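Local coordinates for inositol 2-dehydrogenase (Sinorhizobium meliloti, PDB 4HKT), which oxidises myo-inositol to 2-keto-myo-inositol (scyllo-inosose) with NAD(+) as the hydride acceptor, the first step of myo-inositol degradation, at the interface of chains A and B. Numbering follows the deposited sequence. Chains: chain A/B, Inositol 2-dehydrogenase.

The interface of chains A and B. Residues chain A 196, 198, 211-213, 227-229; chain B 145-146, 221, 223.
With CG of B:Gln223 anti to its carbonyl carbon (chi1 -63°), the terminal amide lies along strand 211-218 of chain A, where A:Ser213 turns its hydroxyl beside its own backbone N (chi1 -52°) to meet it. This patch belongs to a two-fold symmetric interface, strands 211-218 and 223-229 of chain A facing strands 144-152 and 223-229 of chain B, and probably helps hold the four-chain assembly together. A:Ser213 OG donates to the amide oxygen OE1 of B:Gln223 at 2.8 Å, tilted from the carbonyl plane. B:Gln223 NE2 gives a nearly straight bond of 3.1 Å to the main-chain O of A:Ser211, from above the plane of that carbonyl. NE2 also donates to B:Gly221 O, and bonds at both ends of the amide should hold its rotation. A leucine in place of B:Gln223 would probably leave A:Ser213 OG and the A:Ser211 carbonyl without their partners across the interface. Beside this polar grip, selenomethionine B:Met146 turns at its CG-SE bond (chi3 75°), pointing CE toward A:Val212 O; its SE packs 3.8 Å from A:Ser211 CB and 4.0 Å from A:Ser229 CB. The side chains of B:Glu145 and A:Leu198 run antiparallel, flank to flank, with A:Leu198 CD1 3.9 Å from B:Glu145 CB. The B:Glu145 carboxylate reaches chain A through water: OE2 shares water 2 with A:Leu198 O, and B:Glu145 OE1 lies 2.8 Å from water 1, which also meets A:Ser211 OG and A:Ser229 OG.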
ATOM      1  N   ALA A 196      23.413  16.634 -13.875  1.00 14.18           N
ATOM      2  CA  ALA A 196      24.283  15.746 -14.613  1.00 15.06           C
ATOM      3  C   ALA A 196      23.584  15.277 -15.881  1.00 14.59           C
ATOM      4  O   ALA A 196      22.392  15.454 -16.061  1.00 13.89           O
ATOM      5  CB  ALA A 196      24.672  14.566 -13.755  1.00 15.08           C
ATOM      6  N   LEU A 198      23.082  11.801 -17.268  1.00 17.41           N
ATOM      7  CA  LEU A 198      23.207  10.392 -16.921  1.00 17.63           C
ATOM      8  C   LEU A 198      22.467   9.467 -17.850  1.00 16.86           C
ATOM      9  O   LEU A 198      22.617   8.256 -17.750  1.00 20.64           O
ATOM     10  CB  LEU A 198      22.670  10.172 -15.511  1.00 17.35           C
ATOM     11  CG  LEU A 198      23.375  10.995 -14.439  1.00 17.38           C
ATOM     12  CD1 LEU A 198      22.745  10.813 -13.083  1.00 17.50           C
ATOM     13  CD2 LEU A 198      24.828  10.655 -14.341  1.00 17.97           C
ATOM     14  N   SER A 211      19.344  14.980 -15.322  1.00 14.81           N
ATOM     15  CA  SER A 211      19.183  14.501 -13.959  1.00 15.03           C
ATOM     16  C   SER A 211      19.605  15.615 -13.025  1.00 14.08           C
ATOM     17  O   SER A 211      20.781  15.999 -12.989  1.00 14.06           O
ATOM     18  CB  SER A 211      20.046  13.264 -13.699  1.00 15.09           C
ATOM     19  OG  SER A 211      19.756  12.200 -14.613  1.00 14.52           O
ATOM     20  N   VAL A 212      18.642  16.144 -12.263  1.00 14.08           N
ATOM     21  CA  VAL A 212      18.902  17.282 -11.433  1.00 12.96           C
ATOM     22  C   VAL A 212      18.292  17.235 -10.022  1.00 12.54           C
ATOM     23  O   VAL A 212      17.241  16.635  -9.786  1.00 12.61           O
ATOM     24  CB  VAL A 212      18.517  18.582 -12.151  1.00 14.03           C
ATOM     25  CG1 VAL A 212      19.178  18.653 -13.529  1.00 15.44           C
ATOM     26  CG2 VAL A 212      17.003  18.744 -12.275  1.00 13.99           C
ATOM     27  N   SER A 213      19.004  17.864  -9.099  1.00 12.67           N
ATOM     28  CA  SER A 213      18.599  17.967  -7.713  1.00 12.41           C
ATOM     29  C   SER A 213      18.661  19.412  -7.287  1.00 13.11           C
ATOM     30  O   SER A 213      19.599  20.127  -7.628  1.00 11.74           O
ATOM     31  CB  SER A 213      19.515  17.126  -6.818  1.00 13.37           C
ATOM     32  OG  SER A 213      19.598  15.817  -7.297  1.00 14.19           O
ATOM     33  N   SER A 227      13.636  16.614  -6.902  1.00 14.11           N
ATOM     34  CA  SER A 227      14.382  15.607  -7.659  1.00 15.08           C
ATOM     35  C   SER A 227      13.706  15.443  -9.028  1.00 14.55           C
ATOM     36  O   SER A 227      12.518  15.179  -9.076  1.00 14.82           O
ATOM     37  CB  SER A 227      14.308  14.249  -6.918  1.00 16.28           C
ATOM     38  OG  SER A 227      14.981  13.210  -7.609  1.00 18.65           O
ATOM     39  N   ASN A 228      14.464  15.561 -10.123  1.00 13.87           N
ATOM     40  CA  ASN A 228      13.926  15.439 -11.493  1.00 13.83           C
ATOM     41  C   ASN A 228      14.822  14.483 -12.286  1.00 13.60           C
ATOM     42  O   ASN A 228      16.053  14.578 -12.229  1.00 12.70           O
ATOM     43  CB  ASN A 228      13.987  16.807 -12.220  1.00 14.39           C
ATOM     44  CG  ASN A 228      12.834  17.767 -11.920  1.00 15.93           C
ATOM     45  OD1 ASN A 228      12.800  18.843 -12.532  1.00 17.50           O
ATOM     46  ND2 ASN A 228      11.928  17.448 -10.961  1.00 15.84           N
ATOM     47  N   SER A 229      14.198  13.593 -13.058  1.00 16.24           N
ATOM     48  CA  SER A 229      14.896  12.726 -13.988  1.00 15.70           C
ATOM     49  C   SER A 229      14.096  12.738 -15.299  1.00 15.54           C
ATOM     50  O   SER A 229      12.903  12.575 -15.269  1.00 15.18           O
ATOM     51  CB  SER A 229      14.938  11.300 -13.479  1.00 16.27           C
ATOM     52  OG  SER A 229      15.412  10.412 -14.494  1.00 16.43           O
TER
ATOM     53  N   GLU B 145      21.476   6.198 -10.624  1.00 16.73           N
ATOM     54  CA  GLU B 145      21.474   7.603 -11.049  1.00 15.98           C
ATOM     55  C   GLU B 145      21.201   8.610  -9.865  1.00 16.57           C
ATOM     56  O   GLU B 145      21.960   9.543  -9.638  1.00 16.11           O
ATOM     57  CB  GLU B 145      20.435   7.772 -12.160  1.00 16.71           C
ATOM     58  CG  GLU B 145      20.902   7.094 -13.453  1.00 17.60           C
ATOM     59  CD  GLU B 145      19.897   7.049 -14.594  1.00 18.77           C
ATOM     60  OE1 GLU B 145      18.720   7.551 -14.523  1.00 15.54           O
ATOM     61  OE2 GLU B 145      20.334   6.419 -15.604  1.00 18.81           O
HETATM   62  N   MSE B 146      20.102   8.423  -9.133  1.00 16.43           N
HETATM   63  CA  MSE B 146      19.665   9.442  -8.156  1.00 17.17           C
HETATM   64  C   MSE B 146      19.136   8.730  -6.930  1.00 16.73           C
HETATM   65  O   MSE B 146      18.304   7.849  -7.042  1.00 19.47           O
HETATM   66  CB  MSE B 146      18.577  10.316  -8.779  1.00 17.34           C
HETATM   67  CG  MSE B 146      19.098  10.964 -10.067  1.00 20.60           C
HETATM   68 SE   MSE B 146      17.809  12.214 -10.820  1.00 23.51          SE
HETATM   69  CE  MSE B 146      18.184  13.584  -9.467  1.00 21.18           C
ATOM     70  N   GLY B 221      28.620  12.069 -11.695  1.00 16.50           N
ATOM     71  CA  GLY B 221      27.433  12.906 -11.711  1.00 15.66           C
ATOM     72  C   GLY B 221      26.225  12.384 -10.979  1.00 15.72           C
ATOM     73  O   GLY B 221      25.203  13.088 -10.917  1.00 15.86           O
ATOM     74  N   GLN B 223      23.731  11.600  -8.087  1.00 15.07           N
ATOM     75  CA  GLN B 223      23.316  12.484  -7.008  1.00 14.80           C
ATOM     76  C   GLN B 223      22.502  11.810  -5.899  1.00 16.42           C
ATOM     77  O   GLN B 223      21.617  10.974  -6.166  1.00 16.22           O
ATOM     78  CB  GLN B 223      22.515  13.619  -7.592  1.00 14.48           C
ATOM     79  CG  GLN B 223      23.297  14.519  -8.550  1.00 13.88           C
ATOM     80  CD  GLN B 223      22.395  15.123  -9.604  1.00 14.64           C
ATOM     81  OE1 GLN B 223      21.524  15.897  -9.284  1.00 15.51           O
ATOM     82  NE2 GLN B 223      22.592  14.757 -10.861  1.00 14.74           N
TER
HETATM   83  O   HOH W   1      18.247  10.214 -13.733  1.00 17.22           O
HETATM   84  O   HOH W   2      22.820   6.079 -16.002  1.00 19.75           O